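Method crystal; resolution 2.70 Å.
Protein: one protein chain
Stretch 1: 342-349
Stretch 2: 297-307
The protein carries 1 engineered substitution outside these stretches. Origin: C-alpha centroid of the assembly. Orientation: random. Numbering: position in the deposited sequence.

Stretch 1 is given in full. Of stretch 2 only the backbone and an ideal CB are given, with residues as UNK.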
# COMPACT_ATOMS: atom_id res chain seq x y z
N GLY D 342 14.55 19.51 21.55
CA GLY D 342 15.78 19.47 20.76
C GLY D 342 15.63 18.62 19.51
O GLY D 342 14.56 18.58 18.89
N GLU D 343 16.71 17.94 19.13
CA GLU D 343 16.69 17.04 17.99
C GLU D 343 16.51 15.60 18.46
O GLU D 343 15.96 14.77 17.74
CB GLU D 343 17.96 17.19 17.16
CG GLU D 343 17.81 16.68 15.73
CD GLU D 343 19.07 16.86 14.90
OE1 GLU D 343 19.99 17.57 15.35
OE2 GLU D 343 19.13 16.28 13.80
N GLN D 344 16.97 15.31 19.67
CA GLN D 344 16.80 14.00 20.26
C GLN D 344 15.52 13.95 21.08
O GLN D 344 15.08 14.97 21.61
CB GLN D 344 18.00 13.63 21.14
CG GLN D 344 19.20 13.08 20.37
CD GLN D 344 18.92 11.73 19.72
OE1 GLN D 344 18.55 10.76 20.38
NE2 GLN D 344 19.12 11.66 18.40
N ALA D 345 14.93 12.76 21.19
CA ALA D 345 13.67 12.58 21.91
C ALA D 345 13.87 12.73 23.40
O ALA D 345 14.58 11.95 24.02
CB ALA D 345 13.09 11.22 21.59
N LEU D 346 13.23 13.75 23.97
CA LEU D 346 13.39 14.09 25.38
C LEU D 346 12.65 13.13 26.32
O LEU D 346 11.70 12.47 25.92
CB LEU D 346 12.94 15.54 25.63
CG LEU D 346 11.53 15.98 25.19
CD1 LEU D 346 10.50 15.82 26.29
CD2 LEU D 346 11.53 17.40 24.66
N THR D 347 13.10 13.07 27.57
CA THR D 347 12.35 12.41 28.64
C THR D 347 11.52 13.52 29.28
O THR D 347 12.09 14.52 29.74
CB THR D 347 13.30 11.75 29.66
OG1 THR D 347 14.26 10.94 28.97
CG2 THR D 347 12.53 10.86 30.64
N PRO D 348 10.19 13.37 29.31
CA PRO D 348 9.32 14.50 29.66
C PRO D 348 9.16 14.75 31.16
O PRO D 348 8.86 13.82 31.92
CB PRO D 348 7.99 14.11 29.02
CG PRO D 348 7.98 12.63 29.01
CD PRO D 348 9.41 12.15 29.03
N GLU D 349 9.37 16.00 31.58
CA GLU D 349 9.25 16.40 32.98
C GLU D 349 8.34 17.63 33.11
O GLU D 349 8.24 18.42 32.17
CB GLU D 349 10.63 16.71 33.58
CG GLU D 349 11.60 15.52 33.66
CD GLU D 349 11.20 14.47 34.70
OE1 GLU D 349 10.45 14.79 35.65
OE2 GLU D 349 11.66 13.32 34.57
N UNK D 297 5.99 15.20 12.79
CA UNK D 297 5.61 14.24 13.84
C UNK D 297 6.46 14.42 15.09
O UNK D 297 5.94 14.35 16.20
CB UNK D 297 5.74 12.80 13.33
N UNK D 298 7.75 14.69 14.91
CA UNK D 298 8.65 14.90 16.05
C UNK D 298 8.18 16.04 16.94
O UNK D 298 7.98 15.86 18.14
CB UNK D 298 10.07 15.18 15.56
N UNK D 299 8.00 17.22 16.33
CA UNK D 299 7.53 18.39 17.07
C UNK D 299 6.15 18.15 17.71
O UNK D 299 5.96 18.48 18.88
CB UNK D 299 7.47 19.60 16.14
N UNK D 300 5.22 17.55 16.95
CA UNK D 300 3.93 17.13 17.50
C UNK D 300 4.16 16.36 18.79
O UNK D 300 3.77 16.83 19.86
CB UNK D 300 3.15 16.28 16.49
N UNK D 301 4.81 15.20 18.67
CA UNK D 301 5.04 14.26 19.79
C UNK D 301 5.79 14.89 20.97
O UNK D 301 5.42 14.68 22.13
CB UNK D 301 5.83 13.05 19.29
N UNK D 302 6.82 15.68 20.69
CA UNK D 302 7.57 16.34 21.76
C UNK D 302 6.75 17.36 22.54
O UNK D 302 6.77 17.35 23.77
CB UNK D 302 8.80 17.03 21.17
N UNK D 303 6.03 18.23 21.82
CA UNK D 303 5.15 19.24 22.42
C UNK D 303 4.07 18.60 23.28
O UNK D 303 3.82 19.02 24.41
CB UNK D 303 4.50 20.10 21.33
N UNK D 304 3.45 17.57 22.73
CA UNK D 304 2.43 16.83 23.45
C UNK D 304 2.99 16.31 24.75
O UNK D 304 2.37 16.46 25.80
CB UNK D 304 1.89 15.68 22.60
N UNK D 305 4.18 15.71 24.67
CA UNK D 305 4.82 15.13 25.84
C UNK D 305 4.98 16.13 26.97
O UNK D 305 4.57 15.85 28.09
CB UNK D 305 6.19 14.56 25.46
N UNK D 306 5.52 17.31 26.66
CA UNK D 306 5.76 18.32 27.70
C UNK D 306 4.47 18.79 28.35
O UNK D 306 4.38 18.89 29.58
CB UNK D 306 6.50 19.52 27.11
N UNK D 307 3.46 19.04 27.52
CA UNK D 307 2.16 19.48 27.97
C UNK D 307 1.44 18.45 28.83
O UNK D 307 0.74 18.80 29.79
CB UNK D 307 1.29 19.83 26.76

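From 297 to 307 the backbone is one continuous helix, with helical phi and psi at every position, so proline and glycine are unlikely and most other residues would fit. Stretch 1 is a segment of loop without regular secondary structure running past one side of it, so only some positions can meet it.

Position 297 is out of reach, and the visible atoms set no preference; it is Tyr297.

Position 298 points toward stretch 1, yet no atom of stretch 1 lies within 5.5 Å of its ideal CB. A long or ringed side chain could cross the gap, and the carbonyls of Gly342, Glu343 and Gln344 favour one that carries a donor: histidine, glutamine, lysine or arginine. The residue is His298, with chi1 t. Its NE2 donates a weak hydrogen bond to Gly342 O at 3.4 Å, while Gln344 O and Ala345 N lie at the ring's edge.

Position 299 points sideways, with nothing of stretch 1 near its ideal CB, and 300 and 301 are out of reach. They are Lys299, Gln300 and Ile301, none of which touches stretch 1.

Position 302 also points sideways, with its ideal CB 4.4 Å from Leu346 CD2. The amide of Leu346 is a donor within range of a bent side chain, so glutamate or glutamine would suit. Glu302, with chi1 and chi2 both m, brings the end of its side chain nearer to stretch 1: Leu346 N donates to Glu302 OE2 at 2.9 Å and a nearly straight 169°.

Position 303 points away and 304 is out of reach; Ala303 and Met304 make no contact.

Position 305 points toward stretch 1, its ideal CB 4.0 Å from Pro348 CB and 4.6 Å from Leu346 CD1. Those neighbours welcome an aliphatic stem, and the carbonyl of Leu346 calls for a donor beyond it; lysine or arginine offers both, though leucine or methionine could satisfy the apolar part. Lys305 places NZ 2.9 Å from Leu346 O in a hydrogen bond. The same NZ forms a salt bridge with Glu302 OE1, one helical turn earlier, at 2.5 Å. The paired side chains thus hold both the amide and the carbonyl of Leu346.

Position 306 points sideways, its ideal CB 5.5 Å from Glu349 O. The isobutyl group of Leu346 offers an apolar surface that leucine, isoleucine or methionine could reach. Leu306 (chi1 m, chi2 t) brings CD2 to 3.8 Å from Leu346 CD1.

Position 307 points away, leaving its side chain unconstrained by stretch 1; it is Ala307.

Stretch 2 297-307: YHKQIEAMKLA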
# COMPACT_ATOMS: atom_id res chain seq x y z
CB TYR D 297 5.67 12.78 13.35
CG TYR D 297 4.55 12.40 12.40
CD1 TYR D 297 3.25 12.18 12.87
CD2 TYR D 297 4.79 12.25 11.03
CE1 TYR D 297 2.20 11.84 12.00
CE2 TYR D 297 3.76 11.90 10.15
CZ TYR D 297 2.47 11.69 10.64
OH TYR D 297 1.46 11.34 9.75
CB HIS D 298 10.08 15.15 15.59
CG HIS D 298 11.06 15.31 16.71
ND1 HIS D 298 11.39 14.29 17.57
CD2 HIS D 298 11.80 16.38 17.10
CE1 HIS D 298 12.28 14.71 18.44
NE2 HIS D 298 12.55 15.98 18.18
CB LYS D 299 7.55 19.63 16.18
CG LYS D 299 8.95 20.10 15.80
CD LYS D 299 8.90 21.04 14.60
CE LYS D 299 10.28 21.55 14.24
NZ LYS D 299 10.23 22.34 12.99
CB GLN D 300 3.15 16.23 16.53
CG GLN D 300 2.47 16.94 15.38
CD GLN D 300 1.62 16.01 14.53
OE1 GLN D 300 2.08 14.96 14.10
NE2 GLN D 300 0.37 16.40 14.27
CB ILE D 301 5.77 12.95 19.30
CG1 ILE D 301 4.87 12.16 18.34
CG2 ILE D 301 6.16 12.04 20.45
CD1 ILE D 301 5.63 11.21 17.43
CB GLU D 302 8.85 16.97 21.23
CG GLU D 302 9.84 15.97 20.67
CD GLU D 302 10.47 15.07 21.73
OE1 GLU D 302 9.80 14.14 22.24
OE2 GLU D 302 11.66 15.30 22.04
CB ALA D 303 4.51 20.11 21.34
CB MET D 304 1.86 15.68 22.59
CG MET D 304 0.76 14.85 23.27
SD MET D 304 -0.49 15.83 24.13
CE MET D 304 -1.28 16.68 22.77
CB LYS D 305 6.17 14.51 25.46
CG LYS D 305 6.06 13.07 24.99
CD LYS D 305 7.21 12.68 24.08
CE LYS D 305 8.50 12.47 24.85
NZ LYS D 305 9.65 12.27 23.93
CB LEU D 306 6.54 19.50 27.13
CG LEU D 306 7.91 19.15 26.54
CD1 LEU D 306 8.34 20.17 25.49
CD2 LEU D 306 8.97 19.00 27.65
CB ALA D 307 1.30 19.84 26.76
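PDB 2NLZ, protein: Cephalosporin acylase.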